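Local coordinates for unknown protein (Galdieria sulphuraria, PDB 2NYI) that is of unknown function but carries two ACT-like domains in tandem, a fold that in many relatives binds small regulatory ligands such as amino acids, at residues L96-D102 with F136-G142; K117-I121 with R144-P148. The contacts are given in a common frame with arbitrary orientation. Residue numbers count along the deposited sequence, not the author numbering.

Interaction 1: L96-D102 with F136-G142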
loop_
_atom_site.group_PDB
_atom_site.type_symbol
_atom_site.label_atom_id
_atom_site.label_comp_id
_atom_site.label_asym_id
_atom_site.label_seq_id
_atom_site.Cartn_x
_atom_site.Cartn_y
_atom_site.Cartn_z
ATOM N N LEU A 96 -12.704 -4.738 8.059
ATOM C CA LEU A 96 -12.540 -6.088 8.568
ATOM C C LEU A 96 -11.323 -6.111 9.480
ATOM O O LEU A 96 -10.246 -5.593 9.121
ATOM C CB LEU A 96 -12.390 -7.066 7.390
ATOM C CG LEU A 96 -11.941 -8.514 7.657
ATOM C CD1 LEU A 96 -13.049 -9.306 8.342
ATOM C CD2 LEU A 96 -11.605 -9.173 6.352
ATOM N N TYR A 97 -11.481 -6.702 10.662
ATOM C CA TYR A 97 -10.369 -6.793 11.612
ATOM C C TYR A 97 -10.298 -8.220 12.133
ATOM O O TYR A 97 -11.333 -8.825 12.427
ATOM C CB TYR A 97 -10.557 -5.835 12.794
ATOM C CG TYR A 97 -10.855 -4.406 12.412
ATOM C CD1 TYR A 97 -9.824 -3.520 12.071
ATOM C CD2 TYR A 97 -12.169 -3.933 12.389
ATOM C CE1 TYR A 97 -10.101 -2.197 11.717
ATOM C CE2 TYR A 97 -12.455 -2.617 12.042
ATOM C CZ TYR A 97 -11.419 -1.756 11.705
ATOM O OH TYR A 97 -11.714 -0.453 11.360
ATOM N N VAL A 98 -9.085 -8.764 12.189
ATOM C CA VAL A 98 -8.866 -10.127 12.679
ATOM C C VAL A 98 -7.734 -10.068 13.698
ATOM O O VAL A 98 -6.703 -9.433 13.445
ATOM C CB VAL A 98 -8.454 -11.094 11.523
ATOM C CG1 VAL A 98 -8.257 -12.529 12.034
ATOM C CG2 VAL A 98 -9.458 -11.032 10.344
ATOM N N GLU A 99 -7.911 -10.719 14.846
ATOM C CA GLU A 99 -6.820 -10.802 15.816
ATOM C C GLU A 99 -6.891 -12.126 16.568
ATOM O O GLU A 99 -7.973 -12.548 16.985
ATOM C CB GLU A 99 -6.891 -9.619 16.789
ATOM C CG GLU A 99 -5.766 -9.579 17.818
ATOM C CD GLU A 99 -5.788 -8.323 18.664
ATOM O OE1 GLU A 99 -5.692 -8.453 19.902
ATOM O OE2 GLU A 99 -5.895 -7.210 18.096
ATOM N N GLY A 100 -5.739 -12.776 16.720
ATOM C CA GLY A 100 -5.622 -13.963 17.562
ATOM C C GLY A 100 -4.248 -14.596 17.432
ATOM O O GLY A 100 -3.343 -13.978 16.888
ATOM N N PRO A 101 -4.092 -15.850 17.913
ATOM C CA PRO A 101 -2.802 -16.532 17.762
ATOM C C PRO A 101 -2.483 -16.655 16.276
ATOM O O PRO A 101 -3.386 -16.914 15.481
ATOM C CB PRO A 101 -3.067 -17.931 18.333
ATOM C CG PRO A 101 -4.281 -17.793 19.175
ATOM C CD PRO A 101 -5.100 -16.695 18.571
ATOM N N ASP A 102 -1.223 -16.444 15.913
ATOM C CA ASP A 102 -0.774 -16.692 14.547
ATOM C C ASP A 102 -0.745 -18.195 14.252
ATOM O O ASP A 102 -0.497 -19.012 15.142
ATOM C CB ASP A 102 0.588 -16.071 14.293
ATOM C CG ASP A 102 0.990 -16.126 12.825
ATOM O OD1 ASP A 102 0.136 -15.866 11.951
ATOM O OD2 ASP A 102 2.161 -16.422 12.542
ATOM N N PHE A 136 4.196 -18.125 21.534
ATOM C CA PHE A 136 3.035 -17.337 21.150
ATOM C C PHE A 136 3.401 -16.145 20.269
ATOM O O PHE A 136 4.286 -15.342 20.591
ATOM C CB PHE A 136 2.178 -16.883 22.350
ATOM C CG PHE A 136 0.844 -16.289 21.936
ATOM C CD1 PHE A 136 -0.324 -17.069 21.945
ATOM C CD2 PHE A 136 0.759 -14.958 21.524
ATOM C CE1 PHE A 136 -1.537 -16.532 21.558
ATOM C CE2 PHE A 136 -0.474 -14.407 21.117
ATOM C CZ PHE A 136 -1.618 -15.201 21.137
ATOM N N THR A 137 2.702 -16.062 19.144
ATOM C CA THR A 137 2.861 -14.950 18.215
ATOM C C THR A 137 1.466 -14.446 17.905
ATOM O O THR A 137 0.578 -15.234 17.548
ATOM C CB THR A 137 3.617 -15.370 16.935
ATOM O OG1 THR A 137 4.978 -15.675 17.269
ATOM C CG2 THR A 137 3.632 -14.234 15.906
ATOM N N LEU A 138 1.258 -13.148 18.111
ATOM C CA LEU A 138 -0.038 -12.531 17.843
ATOM C C LEU A 138 -0.103 -12.158 16.367
ATOM O O LEU A 138 0.883 -11.704 15.797
ATOM C CB LEU A 138 -0.261 -11.300 18.718
ATOM C CG LEU A 138 -1.669 -10.671 18.616
ATOM C CD1 LEU A 138 -2.757 -11.576 19.235
ATOM C CD2 LEU A 138 -1.716 -9.270 19.232
ATOM N N PHE A 139 -1.265 -12.407 15.771
ATOM C CA PHE A 139 -1.540 -12.061 14.386
ATOM C C PHE A 139 -2.601 -10.976 14.406
ATOM O O PHE A 139 -3.591 -11.097 15.123
ATOM C CB PHE A 139 -2.039 -13.289 13.625
ATOM C CG PHE A 139 -2.647 -12.966 12.275
ATOM C CD1 PHE A 139 -1.833 -12.798 11.151
ATOM C CD2 PHE A 139 -4.035 -12.828 12.141
ATOM C CE1 PHE A 139 -2.399 -12.487 9.882
ATOM C CE2 PHE A 139 -4.610 -12.544 10.901
ATOM C CZ PHE A 139 -3.787 -12.368 9.765
ATOM N N ARG A 140 -2.391 -9.911 13.626
ATOM C CA ARG A 140 -3.416 -8.883 13.453
ATOM C C ARG A 140 -3.611 -8.607 11.976
ATOM O O ARG A 140 -2.634 -8.541 11.233
ATOM C CB ARG A 140 -2.999 -7.585 14.141
ATOM C CG ARG A 140 -3.090 -7.616 15.671
ATOM C CD ARG A 140 -3.320 -6.203 16.189
ATOM N NE ARG A 140 -2.810 -6.012 17.544
ATOM C CZ ARG A 140 -1.809 -5.196 17.868
ATOM N NH1 ARG A 140 -1.196 -4.470 16.936
ATOM N NH2 ARG A 140 -1.423 -5.102 19.132
HETATM N N MSE A 141 -4.867 -8.466 11.562
HETATM C CA MSE A 141 -5.171 -8.104 10.182
HETATM C C MSE A 141 -6.177 -6.975 10.163
HETATM O O MSE A 141 -7.157 -6.992 10.891
HETATM C CB MSE A 141 -5.708 -9.305 9.417
HETATM C CG MSE A 141 -6.253 -8.943 8.065
HETATM SE SE MSE A 141 -6.820 -10.536 7.126
HETATM C CE MSE A 141 -8.062 -9.806 6.279
ATOM N N GLY A 142 -5.924 -5.971 9.338
ATOM C CA GLY A 142 -6.891 -4.895 9.157
ATOM C C GLY A 142 -7.105 -4.726 7.671
ATOM O O GLY A 142 -6.142 -4.669 6.897
HETATM O O HOH W 1 1.002 -18.566 18.057
#

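Interaction 2: K117-I121 with R144-P148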
loop_
_atom_site.group_PDB
_atom_site.type_symbol
_atom_site.label_atom_id
_atom_site.label_comp_id
_atom_site.label_asym_id
_atom_site.label_seq_id
_atom_site.Cartn_x
_atom_site.Cartn_y
_atom_site.Cartn_z
ATOM N N LYS A 117 -17.294 -15.358 -1.586
ATOM C CA LYS A 117 -18.469 -14.472 -1.570
ATOM C C LYS A 117 -18.351 -13.293 -2.542
ATOM O O LYS A 117 -19.213 -12.405 -2.565
ATOM C CB LYS A 117 -18.743 -13.974 -0.148
ATOM C CG LYS A 117 -18.992 -15.089 0.870
ATOM C CD LYS A 117 -20.387 -15.695 0.724
ATOM C CE LYS A 117 -20.430 -17.109 1.254
ATOM N NZ LYS A 117 -19.935 -17.207 2.654
ATOM N N GLY A 118 -17.290 -13.293 -3.348
ATOM C CA GLY A 118 -17.053 -12.263 -4.356
ATOM C C GLY A 118 -16.686 -10.877 -3.830
ATOM O O GLY A 118 -16.884 -9.863 -4.523
ATOM N N ALA A 119 -16.159 -10.831 -2.610
ATOM C CA ALA A 119 -15.707 -9.592 -1.989
ATOM C C ALA A 119 -14.383 -9.173 -2.609
ATOM O O ALA A 119 -13.496 -10.025 -2.832
ATOM C CB ALA A 119 -15.564 -9.768 -0.467
ATOM N N ASN A 120 -14.244 -7.886 -2.922
ATOM C CA ASN A 120 -12.951 -7.367 -3.351
ATOM C C ASN A 120 -12.242 -6.704 -2.182
ATOM O O ASN A 120 -12.865 -6.045 -1.366
ATOM C CB ASN A 120 -13.073 -6.375 -4.505
ATOM C CG ASN A 120 -11.737 -6.062 -5.138
ATOM O OD1 ASN A 120 -11.085 -6.938 -5.720
ATOM N ND2 ASN A 120 -11.313 -4.806 -5.029
ATOM N N ILE A 121 -10.939 -6.914 -2.103
ATOM C CA ILE A 121 -10.145 -6.312 -1.045
ATOM C C ILE A 121 -9.587 -4.984 -1.559
ATOM O O ILE A 121 -8.916 -4.938 -2.600
ATOM C CB ILE A 121 -9.015 -7.270 -0.580
ATOM C CG1 ILE A 121 -9.602 -8.616 -0.109
ATOM C CG2 ILE A 121 -8.205 -6.615 0.549
ATOM C CD1 ILE A 121 -8.544 -9.662 0.271
ATOM N N ARG A 144 -9.955 -3.266 4.325
ATOM C CA ARG A 144 -11.203 -2.727 3.794
ATOM C C ARG A 144 -11.615 -3.599 2.620
ATOM O O ARG A 144 -10.824 -3.834 1.687
ATOM C CB ARG A 144 -11.016 -1.280 3.360
ATOM C CG ARG A 144 -12.306 -0.516 3.081
ATOM C CD ARG A 144 -11.899 0.902 2.721
ATOM N NE ARG A 144 -13.009 1.829 2.547
ATOM C CZ ARG A 144 -13.314 2.809 3.395
ATOM N NH1 ARG A 144 -12.609 2.985 4.508
ATOM N NH2 ARG A 144 -14.337 3.611 3.130
ATOM N N VAL A 145 -12.848 -4.100 2.676
ATOM C CA VAL A 145 -13.374 -4.999 1.647
ATOM C C VAL A 145 -14.699 -4.462 1.118
ATOM O O VAL A 145 -15.352 -3.663 1.782
ATOM C CB VAL A 145 -13.573 -6.464 2.191
ATOM C CG1 VAL A 145 -12.255 -7.024 2.737
ATOM C CG2 VAL A 145 -14.708 -6.537 3.264
ATOM N N ALA A 146 -15.080 -4.888 -0.086
ATOM C CA ALA A 146 -16.308 -4.416 -0.708
ATOM C C ALA A 146 -17.091 -5.588 -1.266
ATOM O O ALA A 146 -16.541 -6.446 -1.969
ATOM C CB ALA A 146 -16.006 -3.412 -1.818
ATOM N N PHE A 147 -18.386 -5.597 -0.964
ATOM C CA PHE A 147 -19.294 -6.589 -1.515
ATOM C C PHE A 147 -20.736 -6.110 -1.414
ATOM O O PHE A 147 -21.041 -5.182 -0.640
ATOM C CB PHE A 147 -19.103 -7.954 -0.826
ATOM C CG PHE A 147 -19.303 -7.924 0.668
ATOM C CD1 PHE A 147 -20.586 -7.939 1.210
ATOM C CD2 PHE A 147 -18.204 -7.891 1.533
ATOM C CE1 PHE A 147 -20.784 -7.914 2.578
ATOM C CE2 PHE A 147 -18.384 -7.856 2.907
ATOM C CZ PHE A 147 -19.672 -7.889 3.441
ATOM N N PRO A 148 -21.642 -6.724 -2.214
ATOM C CA PRO A 148 -23.062 -6.345 -2.128
ATOM C C PRO A 148 -23.615 -6.549 -0.729
ATOM O O PRO A 148 -23.504 -7.649 -0.165
ATOM C CB PRO A 148 -23.751 -7.308 -3.106
ATOM C CG PRO A 148 -22.671 -7.642 -4.125
ATOM C CD PRO A 148 -21.393 -7.713 -3.277
#

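Interaction 1: L96-D102 with F136-G142
Val98 and selenomethionine Met141 face each other across two antiparallel strands (CB to CB 3.9 Å) at the apolar centre of this pairing, which joins the first and third strands of the second ACT-like βαββαβ unit. On the same face Leu96 CD2 touches Met141 CE at 3.6 Å, and Val98 CG1 meets the edge of the Phe139 ring at CE2, 3.8 Å away. This face is covered by helix 106-116, with Val110 on Met141 and Ile106 and Val107 on Phe139. The strand axes run 4.7 Å apart at 178°. In the backbone ladder Val98 N donates to Met141 O (2.9 Å) and Met141 N to Val98 O (2.8 Å); it continues, slightly splayed, into Gly100, where Gly100 N donates to Phe139 O (3.2 Å) and Phe139 N to Gly100 O (2.8 Å). Segment 96-102 turns a corner at Gly100, yet pairing survives it, because Asp102 N still donates to Thr137 O at 2.7 Å. Beside the corner, Pro101 CB packs on Phe136 CE1 at 3.8 Å. The face bearing Tyr97, Glu99 and Arg140 is exposed. There Arg140 forms salt bridges to Glu99 and, through NH1, to Glu127 on strand 120-130, so its guanidinium links three adjacent strands; in the bridge to Glu99, OE2 lies at the guanidinium edge, 3.4 Å from Arg140 NE.

Interaction 2: K117-I121 with R144-P148
A helix ends and strand 120-130 begins within three residues here, so the contact is part turn, part β-ladder. Gly118, with a phi of 70°, is the C-prime residue of a Schellman motif closing helix 106-116: its N bonds back to Ala115 O, and Ala119 N to Leu114 O. A positive phi favours glycine, and the reversal it allows sends the chain straight into strand 120-130. Asn120 then forms a hydrogen-bonded antiparallel pair with Ala146, Asn120 N donating to Ala146 O (2.9 Å) and Ala146 N to Asn120 O (2.8 Å). CA-H...O contacts reinforce the pair, from Ala119 CA to Ala146 O (3.3 Å) and from Val145 CA to Asn120 O (3.2 Å). Ile121 and Val145 form the next, non-hydrogen-bonded pair, with Ile121 CG1 4.2 Å from Val145 CG1, while Ala119 CB rests 3.8 Å from CD2 of the Phe147 ring. These four side chains contribute to the apolar layer beneath the helices. On the opposite face lie Asn120 and Ala146. Asn120 packs on Arg15 of the second subunit and makes a weak hydrogen bond to Asp14 of that subunit, while Ala146 rests on Thr91 and Glu93 of strand 91-99. Ile121 also packs on Met38 of the second subunit. Segment 144-148, the end of strand 137-148, is flanked on its other side by strand 91-99, whose Glu93 and Glu95 form salt bridges with Arg144 and whose Tyr94 stacks on Phe147; above, Leu114 of helix 106-116 touches Ala119, Ile121 and Val145, and Val155 of helix 152-166 meets Phe147.

Both contacts belong to the same four-stranded antiparallel sheet of the second ACT-like domain, and both use strand 137-148: interaction 1 pairs its first half with strand 91-99, interaction 2 its far end with the start of strand 120-130. Their centres lie about 20 Å apart, bridged by packing of Leu96 CD2 on Val145 CG1 at 4.3 Å. Along the chain the segments alternate, 96-102, 117-121, 136-142, 144-148, with helix 106-116 between the first two. Together they set strand 137-148 between strands 91-99 and 120-130, as the 2-3-1-4 order of an ACT fold requires. Interaction 2 also reaches the second subunit; interaction 1 does not.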